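Local atomic coordinates of cephalosporin hydroxylase CMCI (Streptomyces clavuligerus, PDB entry 2BM8), a protein that probably takes part in the hydroxylation or methylation steps of cephamycin biosynthesis, on a Rossmann-like fold related to that of O-methyltransferases. Residues Val72-Leu77 with Arg100-Ile105; Met63-Asp68 with Ile85-Val90; Gly180-Ile185 with Ser212-Tyr217. The protein carries 3 engineered substitutions. All coordinates share one frame; numbering follows the deposited sequence.

Contact 1: Val72-Leu77 with Arg100-Ile105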
ATOM      1  N   VAL B  72       3.153 -23.257 -11.028  1.00 15.14           N
ATOM      2  CA  VAL B  72       4.018 -24.037 -10.164  1.00 15.43           C
ATOM      3  C   VAL B  72       3.875 -25.542 -10.464  1.00 15.12           C
ATOM      4  O   VAL B  72       4.873 -26.211 -10.710  1.00 14.70           O
ATOM      5  CB  VAL B  72       3.725 -23.743  -8.676  1.00 15.64           C
ATOM      6  CG1 VAL B  72       4.376 -24.786  -7.779  1.00 16.17           C
ATOM      7  CG2 VAL B  72       4.181 -22.341  -8.317  1.00 15.46           C
ATOM      8  N   TYR B  73       2.644 -26.051 -10.469  1.00 14.86           N
ATOM      9  CA  TYR B  73       2.407 -27.469 -10.788  1.00 15.06           C
ATOM     10  C   TYR B  73       2.893 -27.846 -12.188  1.00 14.79           C
ATOM     11  O   TYR B  73       3.243 -28.978 -12.436  1.00 14.87           O
ATOM     12  CB  TYR B  73       0.926 -27.852 -10.658  1.00 14.74           C
ATOM     13  CG  TYR B  73       0.478 -28.132  -9.236  1.00 14.99           C
ATOM     14  CD1 TYR B  73      -0.496 -27.358  -8.638  1.00 15.38           C
ATOM     15  CD2 TYR B  73       1.018 -29.184  -8.500  1.00 16.17           C
ATOM     16  CE1 TYR B  73      -0.910 -27.593  -7.341  1.00 16.76           C
ATOM     17  CE2 TYR B  73       0.607 -29.442  -7.192  1.00 16.18           C
ATOM     18  CZ  TYR B  73      -0.358 -28.635  -6.611  1.00 16.70           C
ATOM     19  OH  TYR B  73      -0.801 -28.858  -5.320  1.00 13.97           O
ATOM     20  N   HIS B  74       2.897 -26.906 -13.111  1.00 14.81           N
ATOM     21  CA  HIS B  74       3.366 -27.210 -14.444  1.00 14.79           C
ATOM     22  C   HIS B  74       4.858 -27.495 -14.393  1.00 14.68           C
ATOM     23  O   HIS B  74       5.306 -28.504 -14.940  1.00 14.16           O
ATOM     24  CB  HIS B  74       3.080 -26.075 -15.409  1.00 14.98           C
ATOM     25  CG  HIS B  74       3.723 -26.266 -16.737  1.00 15.40           C
ATOM     26  ND1 HIS B  74       5.036 -25.928 -16.973  1.00 15.17           N
ATOM     27  CD2 HIS B  74       3.255 -26.804 -17.887  1.00 16.18           C
ATOM     28  CE1 HIS B  74       5.342 -26.225 -18.222  1.00 16.78           C
ATOM     29  NE2 HIS B  74       4.281 -26.766 -18.796  1.00 15.94           N
ATOM     30  N   ASP B  75       5.610 -26.609 -13.725  1.00 14.39           N
ATOM     31  CA  ASP B  75       7.058 -26.781 -13.539  1.00 13.98           C
ATOM     32  C   ASP B  75       7.371 -28.072 -12.789  1.00 12.98           C
ATOM     33  O   ASP B  75       8.272 -28.793 -13.155  1.00 12.79           O
ATOM     34  CB  ASP B  75       7.678 -25.592 -12.781  1.00 14.50           C
ATOM     35  CG  ASP B  75       7.584 -24.262 -13.555  1.00 16.62           C
ATOM     36  OD1 ASP B  75       7.429 -24.312 -14.798  1.00 18.21           O
ATOM     37  OD2 ASP B  75       7.639 -23.126 -12.993  1.00 17.40           O
ATOM     38  N   MET B  76       6.597 -28.365 -11.754  1.00 12.65           N
ATOM     39  CA  MET B  76       6.791 -29.561 -10.951  1.00 12.45           C
ATOM     40  C   MET B  76       6.560 -30.813 -11.784  1.00 11.76           C
ATOM     41  O   MET B  76       7.356 -31.725 -11.764  1.00 11.64           O
ATOM     42  CB  MET B  76       5.841 -29.540  -9.762  1.00 12.76           C
ATOM     43  CG  MET B  76       6.042 -30.687  -8.782  1.00 13.94           C
ATOM     44  SD  MET B  76       4.842 -30.610  -7.455  1.00 16.04           S
ATOM     45  CE  MET B  76       5.305 -29.050  -6.663  1.00 14.85           C
ATOM     46  N   LEU B  77       5.470 -30.837 -12.533  1.00 11.27           N
ATOM     47  CA  LEU B  77       5.192 -31.943 -13.428  1.00 10.97           C
ATOM     48  C   LEU B  77       6.334 -32.152 -14.418  1.00 11.08           C
ATOM     49  O   LEU B  77       6.781 -33.282 -14.611  1.00 10.41           O
ATOM     50  CB  LEU B  77       3.876 -31.719 -14.170  1.00 10.54           C
ATOM     51  CG  LEU B  77       2.679 -32.391 -13.511  1.00 10.04           C
ATOM     52  CD1 LEU B  77       2.584 -32.115 -12.015  1.00  8.22           C
ATOM     53  CD2 LEU B  77       1.403 -31.972 -14.214  1.00 10.79           C
ATOM     54  N   ARG B 100      -4.544 -34.491 -15.627  1.00 13.43           N
ATOM     55  CA  ARG B 100      -4.574 -35.513 -16.666  1.00 13.91           C
ATOM     56  C   ARG B 100      -4.209 -34.927 -18.021  1.00 14.30           C
ATOM     57  O   ARG B 100      -3.326 -35.422 -18.697  1.00 14.21           O
ATOM     58  CB  ARG B 100      -5.961 -36.157 -16.747  1.00 13.58           C
ATOM     59  CG  ARG B 100      -5.999 -37.411 -17.604  1.00 13.55           C
ATOM     60  CD  ARG B 100      -6.335 -37.175 -19.095  1.00 15.09           C
ATOM     61  NE  ARG B 100      -7.443 -36.235 -19.284  1.00 15.74           N
ATOM     62  CZ  ARG B 100      -8.723 -36.523 -19.056  1.00 16.21           C
ATOM     63  NH1 ARG B 100      -9.085 -37.724 -18.632  1.00 16.71           N
ATOM     64  NH2 ARG B 100      -9.652 -35.608 -19.241  1.00 16.70           N
ATOM     65  N   ASP B 101      -4.902 -33.873 -18.420  1.00 15.21           N
ATOM     66  CA  ASP B 101      -4.617 -33.210 -19.692  1.00 15.58           C
ATOM     67  C   ASP B 101      -3.152 -32.820 -19.783  1.00 16.18           C
ATOM     68  O   ASP B 101      -2.501 -33.103 -20.771  1.00 16.18           O
ATOM     69  CB  ASP B 101      -5.461 -31.955 -19.846  1.00 15.38           C
ATOM     70  CG  ASP B 101      -6.896 -32.252 -20.157  1.00 14.96           C
ATOM     71  OD1 ASP B 101      -7.275 -33.415 -20.355  1.00 12.99           O
ATOM     72  OD2 ASP B 101      -7.731 -31.355 -20.217  1.00 16.57           O
ATOM     73  N   LEU B 102      -2.645 -32.203 -18.724  1.00 16.58           N
ATOM     74  CA  LEU B 102      -1.318 -31.610 -18.730  1.00 17.14           C
ATOM     75  C   LEU B 102      -0.231 -32.666 -18.800  1.00 17.30           C
ATOM     76  O   LEU B 102       0.791 -32.472 -19.444  1.00 17.83           O
ATOM     77  CB  LEU B 102      -1.136 -30.763 -17.471  1.00 17.44           C
ATOM     78  CG  LEU B 102      -0.075 -29.676 -17.501  1.00 18.49           C
ATOM     79  CD1 LEU B 102      -0.030 -28.954 -18.835  1.00 19.68           C
ATOM     80  CD2 LEU B 102      -0.355 -28.701 -16.390  1.00 19.41           C
ATOM     81  N   THR B 103      -0.456 -33.784 -18.127  1.00 17.33           N
ATOM     82  CA  THR B 103       0.449 -34.908 -18.205  1.00 17.74           C
ATOM     83  C   THR B 103       0.416 -35.571 -19.600  1.00 18.37           C
ATOM     84  O   THR B 103       1.439 -36.043 -20.065  1.00 18.25           O
ATOM     85  CB  THR B 103       0.149 -35.947 -17.081  1.00 17.74           C
ATOM     86  OG1 THR B 103      -1.249 -36.243 -17.012  1.00 16.86           O
ATOM     87  CG2 THR B 103       0.469 -35.380 -15.713  1.00 18.15           C
ATOM     88  N   LYS B 104      -0.742 -35.598 -20.266  1.00 19.24           N
ATOM     89  CA  LYS B 104      -0.841 -36.157 -21.621  1.00 19.97           C
ATOM     90  C   LYS B 104      -0.071 -35.330 -22.635  1.00 19.93           C
ATOM     91  O   LYS B 104       0.652 -35.874 -23.466  1.00 19.83           O
ATOM     92  CB  LYS B 104      -2.294 -36.270 -22.088  1.00 20.52           C
ATOM     93  CG  LYS B 104      -3.129 -37.313 -21.358  1.00 22.26           C
ATOM     94  CD  LYS B 104      -2.926 -38.723 -21.910  1.00 24.45           C
ATOM     95  CE  LYS B 104      -3.822 -39.737 -21.182  1.00 24.99           C
ATOM     96  NZ  LYS B 104      -5.277 -39.525 -21.505  1.00 25.61           N
ATOM     97  N   ILE B 105      -0.216 -34.014 -22.551  1.00 20.12           N
ATOM     98  CA  ILE B 105       0.450 -33.105 -23.477  1.00 20.48           C
ATOM     99  C   ILE B 105       1.958 -33.222 -23.309  1.00 20.26           C
ATOM    100  O   ILE B 105       2.688 -33.093 -24.274  1.00 20.02           O
ATOM    101  CB  ILE B 105       0.008 -31.659 -23.216  1.00 20.80           C
ATOM    102  CG1 ILE B 105      -1.509 -31.536 -23.313  1.00 21.81           C
ATOM    103  CG2 ILE B 105       0.611 -30.681 -24.231  1.00 21.52           C
ATOM    104  CD1 ILE B 105      -2.039 -30.658 -22.243  1.00 22.61           C
TER
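Leu77 and His74 of segment 72-77 meet Leu102 and Thr103 of segment 100-105, carbon to carbon. Leu77 touches two residues: its CD2 lies 3.8 Å from CG2 of Thr103, the two side chains meeting at a slant, and the same methyl stands 4.3 Å from CG of Leu102. Beside it, CD1 of Leu102 comes up to the rim of the His74 imidazole, near the ring plane and 4.0 Å from CD2 of His74; the two side chains cross at about a right angle. His74 extends there with CG anti to the backbone N (chi1 172°). The short helical segments run 10.9 Å apart at their closest and cross at -42°, which leaves the gap to be bridged by side chains. Both helices belong to the layer packed on the seven-stranded sheet of a Rossmann-like methyltransferase fold, and Leu77 also rests on Ile156 of strand 155-159.

The polar groups are engaged apart from this apolar seam. Thr103 OG1 lies within bonding reach of the carbonyls of Phe99, one turn back, and Arg100. Arg100 lays NE against OD1 of its neighbour Asp101 at 3.0 Å, in its guanidinium plane, while Asp101 OD2 turns to Arg59. The His74 ring meets Trp58 of the second subunit, which also packs on Leu102.

Contact 2: Met63-Asp68 with Ile85-Val90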
ATOM      1  N   MET B  63     -12.059 -24.307 -12.145  1.00 17.29           N
ATOM      2  CA  MET B  63     -10.718 -24.607 -11.663  1.00 18.39           C
ATOM      3  C   MET B  63     -10.504 -23.835 -10.384  1.00 17.97           C
ATOM      4  O   MET B  63     -10.357 -22.622 -10.427  1.00 17.94           O
ATOM      5  CB  MET B  63      -9.650 -24.144 -12.673  1.00 19.20           C
ATOM      6  CG  MET B  63      -9.085 -25.237 -13.552  1.00 21.68           C
ATOM      7  SD  MET B  63      -7.967 -26.292 -12.662  1.00 27.81           S
ATOM      8  CE  MET B  63      -6.515 -25.383 -12.690  1.00 28.22           C
ATOM      9  N   LEU B  64     -10.458 -24.538  -9.258  1.00 18.10           N
ATOM     10  CA  LEU B  64     -10.200 -23.905  -7.971  1.00 18.18           C
ATOM     11  C   LEU B  64      -8.727 -23.543  -7.770  1.00 17.61           C
ATOM     12  O   LEU B  64      -8.406 -22.804  -6.853  1.00 17.73           O
ATOM     13  CB  LEU B  64     -10.654 -24.805  -6.824  1.00 18.58           C
ATOM     14  CG  LEU B  64     -12.144 -25.035  -6.574  1.00 20.34           C
ATOM     15  CD1 LEU B  64     -12.411 -24.928  -5.087  1.00 22.48           C
ATOM     16  CD2 LEU B  64     -13.039 -24.077  -7.330  1.00 22.15           C
ATOM     17  N   LYS B  65      -7.844 -24.070  -8.608  1.00 16.82           N
ATOM     18  CA  LYS B  65      -6.437 -23.727  -8.549  1.00 16.61           C
ATOM     19  C   LYS B  65      -6.151 -22.539  -9.454  1.00 16.49           C
ATOM     20  O   LYS B  65      -6.433 -22.594 -10.638  1.00 16.28           O
ATOM     21  CB  LYS B  65      -5.579 -24.940  -8.926  1.00 16.78           C
ATOM     22  CG  LYS B  65      -5.680 -26.094  -7.891  1.00 16.62           C
ATOM     23  CD  LYS B  65      -4.732 -27.236  -8.213  1.00 17.04           C
ATOM     24  CE  LYS B  65      -4.972 -28.495  -7.364  1.00 16.88           C
ATOM     25  NZ  LYS B  65      -5.799 -28.279  -6.149  1.00 17.67           N
ATOM     26  N   ASP B  66      -5.589 -21.459  -8.909  1.00 16.39           N
ATOM     27  CA  ASP B  66      -5.431 -20.252  -9.706  1.00 16.75           C
ATOM     28  C   ASP B  66      -4.194 -20.298 -10.619  1.00 16.34           C
ATOM     29  O   ASP B  66      -3.410 -21.240 -10.531  1.00 16.07           O
ATOM     30  CB  ASP B  66      -5.600 -18.967  -8.856  1.00 17.04           C
ATOM     31  CG  ASP B  66      -4.507 -18.740  -7.859  1.00 19.10           C
ATOM     32  OD1 ASP B  66      -3.322 -19.037  -8.139  1.00 21.11           O
ATOM     33  OD2 ASP B  66      -4.766 -18.203  -6.754  1.00 22.16           O
ATOM     34  N   PRO B  67      -4.088 -19.363 -11.567  1.00 15.97           N
ATOM     35  CA  PRO B  67      -2.989 -19.367 -12.532  1.00 16.02           C
ATOM     36  C   PRO B  67      -1.574 -19.465 -11.956  1.00 16.15           C
ATOM     37  O   PRO B  67      -0.742 -20.095 -12.565  1.00 16.50           O
ATOM     38  CB  PRO B  67      -3.170 -18.032 -13.265  1.00 16.01           C
ATOM     39  CG  PRO B  67      -4.624 -17.818 -13.243  1.00 16.40           C
ATOM     40  CD  PRO B  67      -5.045 -18.276 -11.862  1.00 16.13           C
ATOM     41  N   ASP B  68      -1.301 -18.849 -10.825  1.00 16.14           N
ATOM     42  CA  ASP B  68       0.028 -18.919 -10.246  1.00 16.29           C
ATOM     43  C   ASP B  68       0.293 -20.324  -9.726  1.00 15.53           C
ATOM     44  O   ASP B  68       1.416 -20.817  -9.806  1.00 15.57           O
ATOM     45  CB  ASP B  68       0.168 -17.851  -9.153  1.00 16.59           C
ATOM     46  CG  ASP B  68      -0.050 -16.434  -9.713  1.00 20.02           C
ATOM     47  OD1 ASP B  68       0.583 -16.122 -10.762  1.00 24.62           O
ATOM     48  OD2 ASP B  68      -0.852 -15.582  -9.228  1.00 21.07           O
ATOM     49  N   ILE B  85      -0.629 -38.909  -9.706  1.00 14.46           N
ATOM     50  CA  ILE B  85      -1.035 -37.745  -8.938  1.00 14.64           C
ATOM     51  C   ILE B  85      -2.329 -38.042  -8.191  1.00 14.94           C
ATOM     52  O   ILE B  85      -3.315 -38.423  -8.801  1.00 15.14           O
ATOM     53  CB  ILE B  85      -1.209 -36.551  -9.865  1.00 14.57           C
ATOM     54  CG1 ILE B  85       0.157 -36.144 -10.431  1.00 13.72           C
ATOM     55  CG2 ILE B  85      -1.852 -35.383  -9.119  1.00 14.28           C
ATOM     56  CD1 ILE B  85       0.058 -35.216 -11.599  1.00 13.95           C
ATOM     57  N   VAL B  86      -2.297 -37.870  -6.870  1.00 15.43           N
ATOM     58  CA  VAL B  86      -3.433 -38.095  -5.986  1.00 15.87           C
ATOM     59  C   VAL B  86      -3.991 -36.778  -5.432  1.00 16.24           C
ATOM     60  O   VAL B  86      -3.248 -35.979  -4.871  1.00 15.56           O
ATOM     61  CB  VAL B  86      -3.013 -38.933  -4.778  1.00 16.10           C
ATOM     62  CG1 VAL B  86      -4.202 -39.183  -3.864  1.00 16.62           C
ATOM     63  CG2 VAL B  86      -2.386 -40.264  -5.214  1.00 16.71           C
ATOM     64  N   GLU B  87      -5.301 -36.569  -5.583  1.00 16.76           N
ATOM     65  CA  GLU B  87      -6.007 -35.440  -4.974  1.00 17.39           C
ATOM     66  C   GLU B  87      -6.907 -35.956  -3.876  1.00 17.34           C
ATOM     67  O   GLU B  87      -7.830 -36.688  -4.162  1.00 17.18           O
ATOM     68  CB  GLU B  87      -6.900 -34.738  -6.003  1.00 17.57           C
ATOM     69  CG  GLU B  87      -6.245 -33.564  -6.701  1.00 20.07           C
ATOM     70  CD  GLU B  87      -6.178 -32.324  -5.833  1.00 22.08           C
ATOM     71  OE1 GLU B  87      -6.362 -32.448  -4.600  1.00 21.90           O
ATOM     72  OE2 GLU B  87      -5.957 -31.227  -6.394  1.00 23.13           O
ATOM     73  N   LEU B  88      -6.634 -35.578  -2.635  1.00 17.62           N
ATOM     74  CA  LEU B  88      -7.553 -35.774  -1.505  1.00 17.91           C
ATOM     75  C   LEU B  88      -8.411 -34.510  -1.445  1.00 18.07           C
ATOM     76  O   LEU B  88      -7.880 -33.426  -1.221  1.00 17.94           O
ATOM     77  CB  LEU B  88      -6.758 -35.924  -0.200  1.00 18.01           C
ATOM     78  CG  LEU B  88      -7.206 -36.819   0.961  1.00 18.64           C
ATOM     79  CD1 LEU B  88      -6.605 -36.288   2.239  1.00 17.68           C
ATOM     80  CD2 LEU B  88      -8.733 -36.986   1.112  1.00 19.74           C
ATOM     81  N   GLY B  89      -9.723 -34.645  -1.650  1.00 18.15           N
ATOM     82  CA  GLY B  89     -10.609 -33.510  -1.861  1.00 18.19           C
ATOM     83  C   GLY B  89     -10.801 -33.239  -3.347  1.00 18.29           C
ATOM     84  O   GLY B  89      -9.899 -32.723  -3.992  1.00 18.73           O
ATOM     85  N   VAL B  90     -11.977 -33.563  -3.889  1.00 18.20           N
ATOM     86  CA  VAL B  90     -12.213 -33.512  -5.331  1.00 17.84           C
ATOM     87  C   VAL B  90     -13.106 -32.350  -5.786  1.00 17.87           C
ATOM     88  O   VAL B  90     -12.761 -31.655  -6.763  1.00 18.16           O
ATOM     89  CB  VAL B  90     -12.828 -34.837  -5.821  1.00 17.84           C
ATOM     90  CG1 VAL B  90     -13.250 -34.751  -7.283  1.00 17.53           C
ATOM     91  CG2 VAL B  90     -11.855 -35.969  -5.625  1.00 17.15           C
TER
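Lys65 and Glu87 meet from opposite directions through one pair of charged ends. NZ of Lys65 stands 3.0 Å from OE2 of Glu87, a salt bridge whose hydrogen bond is weak, so charge attraction probably counts for more here than bond direction. The lysine is stretched for most of its length, CG anti to its carbonyl carbon and the middle torsions extended; the last one is modelled close to eclipsed (chi4 -16°), which bends the tip. Glu87 answers with a bent chain (chi2 -77°) that lifts its carboxylate off the strand toward the lysine. Each end has further holders: NZ also pairs with Glu186 OE1, while Glu87 OE1 takes its stronger bond from Asn160 ND2 and OE2 has a weak one with Ser95. The buried ammonium of Lys65 is thus shared by the carboxylates of Glu87 and Glu186.

Lys65 is followed by Asp66, the N-cap of helix 67-80, whose OD1 weakly accepts from Asp68 N. Glu87 lies near the end of strand 84-88, just ahead of the glycine-containing turn that in methyltransferases of this fold borders the cofactor site. The salt bridge ties the chain entering helix 67-80 to the strand that follows that helix, with Ser95, in the first turn of helix 94-106, and strand 155-159 packed against the pair.

Contact 3: Gly180-Ile185 with Ser212-Tyr217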
ATOM      1  N   GLY B 180      11.896 -38.300  -3.295  1.00 16.08           N
ATOM      2  CA  GLY B 180      11.470 -37.475  -4.416  1.00 15.79           C
ATOM      3  C   GLY B 180       9.976 -37.181  -4.472  1.00 15.51           C
ATOM      4  O   GLY B 180       9.590 -36.139  -5.012  1.00 16.19           O
ATOM      5  N   ASP B 181       9.140 -38.066  -3.921  1.00 14.84           N
ATOM      6  CA  ASP B 181       7.679 -37.897  -3.960  1.00 14.50           C
ATOM      7  C   ASP B 181       7.231 -36.684  -3.163  1.00 14.25           C
ATOM      8  O   ASP B 181       7.827 -36.347  -2.162  1.00 14.46           O
ATOM      9  CB  ASP B 181       6.962 -39.141  -3.422  1.00 14.55           C
ATOM     10  CG  ASP B 181       7.107 -40.355  -4.339  1.00 14.30           C
ATOM     11  OD1 ASP B 181       7.607 -40.215  -5.474  1.00 12.16           O
ATOM     12  OD2 ASP B 181       6.737 -41.498  -3.999  1.00 14.48           O
ATOM     13  N   TYR B 182       6.180 -36.022  -3.619  1.00 13.99           N
ATOM     14  CA  TYR B 182       5.716 -34.808  -2.982  1.00 13.96           C
ATOM     15  C   TYR B 182       4.507 -35.083  -2.090  1.00 13.76           C
ATOM     16  O   TYR B 182       3.669 -35.913  -2.402  1.00 14.08           O
ATOM     17  CB  TYR B 182       5.377 -33.769  -4.046  1.00 14.19           C
ATOM     18  CG  TYR B 182       6.590 -33.020  -4.559  1.00 15.54           C
ATOM     19  CD1 TYR B 182       7.359 -33.517  -5.600  1.00 16.59           C
ATOM     20  CD2 TYR B 182       6.975 -31.816  -3.989  1.00 16.51           C
ATOM     21  CE1 TYR B 182       8.472 -32.825  -6.061  1.00 16.51           C
ATOM     22  CE2 TYR B 182       8.083 -31.127  -4.448  1.00 16.74           C
ATOM     23  CZ  TYR B 182       8.821 -31.632  -5.479  1.00 16.64           C
ATOM     24  OH  TYR B 182       9.925 -30.944  -5.913  1.00 18.18           O
ATOM     25  N   PHE B 183       4.463 -34.431  -0.939  1.00 13.52           N
ATOM     26  CA  PHE B 183       3.259 -34.369  -0.135  1.00 13.53           C
ATOM     27  C   PHE B 183       2.967 -32.895   0.024  1.00 13.36           C
ATOM     28  O   PHE B 183       3.769 -32.181   0.605  1.00 13.07           O
ATOM     29  CB  PHE B 183       3.437 -35.039   1.231  1.00 13.34           C
ATOM     30  CG  PHE B 183       2.139 -35.185   2.012  1.00 13.64           C
ATOM     31  CD1 PHE B 183       1.480 -36.403   2.072  1.00 13.01           C
ATOM     32  CD2 PHE B 183       1.579 -34.102   2.684  1.00 13.66           C
ATOM     33  CE1 PHE B 183       0.294 -36.540   2.796  1.00 12.74           C
ATOM     34  CE2 PHE B 183       0.389 -34.244   3.407  1.00 13.28           C
ATOM     35  CZ  PHE B 183      -0.244 -35.464   3.457  1.00 12.09           C
ATOM     36  N   ILE B 184       1.817 -32.460  -0.495  1.00 13.09           N
ATOM     37  CA  ILE B 184       1.480 -31.049  -0.595  1.00 13.34           C
ATOM     38  C   ILE B 184       0.182 -30.707   0.132  1.00 13.55           C
ATOM     39  O   ILE B 184      -0.849 -31.351  -0.072  1.00 13.62           O
ATOM     40  CB  ILE B 184       1.373 -30.648  -2.076  1.00 13.20           C
ATOM     41  CG1 ILE B 184       2.773 -30.634  -2.696  1.00 13.47           C
ATOM     42  CG2 ILE B 184       0.734 -29.276  -2.221  1.00 12.85           C
ATOM     43  CD1 ILE B 184       2.787 -30.683  -4.188  1.00 13.75           C
ATOM     44  N   ILE B 185       0.233 -29.677   0.969  1.00 13.93           N
ATOM     45  CA  ILE B 185      -0.962 -29.195   1.649  1.00 14.32           C
ATOM     46  C   ILE B 185      -1.270 -27.817   1.132  1.00 14.12           C
ATOM     47  O   ILE B 185      -0.535 -26.878   1.380  1.00 14.33           O
ATOM     48  CB  ILE B 185      -0.750 -29.184   3.172  1.00 14.30           C
ATOM     49  CG1 ILE B 185      -0.631 -30.613   3.689  1.00 14.59           C
ATOM     50  CG2 ILE B 185      -1.919 -28.498   3.863  1.00 14.57           C
ATOM     51  CD1 ILE B 185       0.132 -30.752   4.960  1.00 15.94           C
ATOM     52  N   SER B 212      11.069 -32.527   3.651  1.00 13.26           N
ATOM     53  CA  SER B 212      11.680 -31.212   3.539  1.00 13.58           C
ATOM     54  C   SER B 212      10.653 -30.264   2.934  1.00 13.16           C
ATOM     55  O   SER B 212       9.753 -30.711   2.235  1.00 13.39           O
ATOM     56  CB  SER B 212      12.895 -31.266   2.604  1.00 13.74           C
ATOM     57  OG  SER B 212      12.475 -31.226   1.223  1.00 14.98           O
ATOM     58  N   MET B 213      10.779 -28.973   3.205  1.00 12.65           N
ATOM     59  CA  MET B 213      10.043 -27.972   2.442  1.00 12.60           C
ATOM     60  C   MET B 213      10.858 -27.609   1.201  1.00 12.71           C
ATOM     61  O   MET B 213      12.000 -27.157   1.311  1.00 12.80           O
ATOM     62  CB  MET B 213       9.782 -26.723   3.272  1.00 12.21           C
ATOM     63  CG  MET B 213       8.987 -25.675   2.522  1.00 12.12           C
ATOM     64  SD  MET B 213       8.236 -24.461   3.595  1.00 12.47           S
ATOM     65  CE  MET B 213       9.657 -23.936   4.551  1.00 12.14           C
ATOM     66  N   ASP B 214      10.266 -27.807   0.025  1.00 12.67           N
ATOM     67  CA  ASP B 214      10.929 -27.536  -1.237  1.00 12.96           C
ATOM     68  C   ASP B 214      10.859 -26.051  -1.561  1.00 13.24           C
ATOM     69  O   ASP B 214       9.828 -25.547  -1.956  1.00 13.68           O
ATOM     70  CB  ASP B 214      10.272 -28.343  -2.349  1.00 13.09           C
ATOM     71  CG  ASP B 214      10.989 -28.199  -3.674  1.00 13.69           C
ATOM     72  OD1 ASP B 214      11.871 -27.333  -3.798  1.00 15.98           O
ATOM     73  OD2 ASP B 214      10.737 -28.912  -4.656  1.00 14.22           O
ATOM     74  N   MET B 215      11.982 -25.364  -1.437  1.00 13.54           N
ATOM     75  CA  MET B 215      12.005 -23.911  -1.509  1.00 13.34           C
ATOM     76  C   MET B 215      11.923 -23.341  -2.910  1.00 13.72           C
ATOM     77  O   MET B 215      11.723 -22.139  -3.052  1.00 14.08           O
ATOM     78  CB  MET B 215      13.255 -23.377  -0.830  1.00 12.87           C
ATOM     79  CG  MET B 215      13.310 -23.683   0.638  1.00 12.23           C
ATOM     80  SD  MET B 215      11.887 -23.119   1.564  1.00 11.08           S
ATOM     81  CE  MET B 215      12.318 -21.364   1.738  1.00 11.15           C
ATOM     82  N   LEU B 216      12.082 -24.174  -3.936  1.00 13.95           N
ATOM     83  CA  LEU B 216      11.844 -23.728  -5.308  1.00 14.30           C
ATOM     84  C   LEU B 216      10.363 -23.446  -5.574  1.00 13.93           C
ATOM     85  O   LEU B 216      10.024 -22.512  -6.308  1.00 14.21           O
ATOM     86  CB  LEU B 216      12.355 -24.755  -6.319  1.00 14.61           C
ATOM     87  CG  LEU B 216      12.439 -24.269  -7.776  1.00 15.08           C
ATOM     88  CD1 LEU B 216      13.355 -23.083  -7.907  1.00 15.40           C
ATOM     89  CD2 LEU B 216      12.920 -25.393  -8.695  1.00 15.86           C
ATOM     90  N   TYR B 217       9.490 -24.246  -4.967  1.00 13.44           N
ATOM     91  CA  TYR B 217       8.048 -24.132  -5.187  1.00 13.07           C
ATOM     92  C   TYR B 217       7.275 -23.508  -4.020  1.00 12.99           C
ATOM     93  O   TYR B 217       6.253 -22.875  -4.234  1.00 13.21           O
ATOM     94  CB  TYR B 217       7.483 -25.509  -5.509  1.00 12.72           C
ATOM     95  CG  TYR B 217       8.096 -26.137  -6.742  1.00 12.77           C
ATOM     96  CD1 TYR B 217       8.655 -27.406  -6.703  1.00 12.07           C
ATOM     97  CD2 TYR B 217       8.122 -25.451  -7.958  1.00 13.94           C
ATOM     98  CE1 TYR B 217       9.222 -27.981  -7.843  1.00 13.36           C
ATOM     99  CE2 TYR B 217       8.681 -26.020  -9.106  1.00 13.57           C
ATOM    100  CZ  TYR B 217       9.222 -27.282  -9.041  1.00 13.48           C
ATOM    101  OH  TYR B 217       9.770 -27.837 -10.175  1.00 12.88           O
TER
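Tyr182 and Asp214 are joined by a short hydrogen bond that passes over an intervening strand. OH of Tyr182 lies 2.5 Å from OD2 of Asp214 and gives its proton to it, although strands 182-185 and 211-214 are not neighbours: strand 228-231 runs between them, and the CA atoms of the pair are 9.1 Å apart. The phenol bridges this width lengthwise. It meets OD2 at the ring edge, in the ring plane, and the ring and carboxylate are nearly coplanar at 24°. Asp214 carries its CG anti to the backbone N (chi1 -175°), which sends the carboxylate toward the tyrosine.

The other oxygen closes an Asx turn: Leu216 N donates to Asp214 OD1 at 3.2 Å, from above the carboxylate plane, as the chain bends off the strand. This bend delivers Tyr217, whose CE1 lies 3.6 Å from Tyr182 OH; the hydroxyl sits at the edge of the Tyr217 ring. Tyr217 sends its own OH to Glu79.

Strand 211-214 is outermost in the mixed sheet within this chain, but Met213 pairs antiparallel with a strand of the second subunit, so the sheet runs on. Arg34 of that subunit forms a salt bridge with Asp214 OD1. With a leucine at Asp214, the buried Tyr182 hydroxyl would probably lose its acceptor, Leu216 N the oxygen that closes the Asx turn and Arg34 of the second subunit its counter-charge. One carboxylate thus serves the bond across strand 228-231, the turn off strand 211-214 and the subunit interface, and the nearby arginine would be expected to keep it ionised.

Contacts 1 and 2 are linked through helix 67-80: their centres lie 12 Å apart, and Tyr73 CE1 packs 3.9 Å from Lys65 CD. Their segments alternate along the chain, strand 84-88 leading into helix 94-106. Contact 3 comes later, after both have closed, and its centre is 16 Å from that of contact 1; the two touch as Val72 CG1 packs 3.8 Å from Tyr217 CD2. Contacts 2 and 3 do not touch, their nearest atoms about 7 Å apart, yet both reach the one mixed sheet, contact 2 at strand 84-88 and contact 3 at strands 182-185 and 211-214, the latter the outermost within this chain. All three also meet the second subunit, so helix layer and sheet are built into the assembly together.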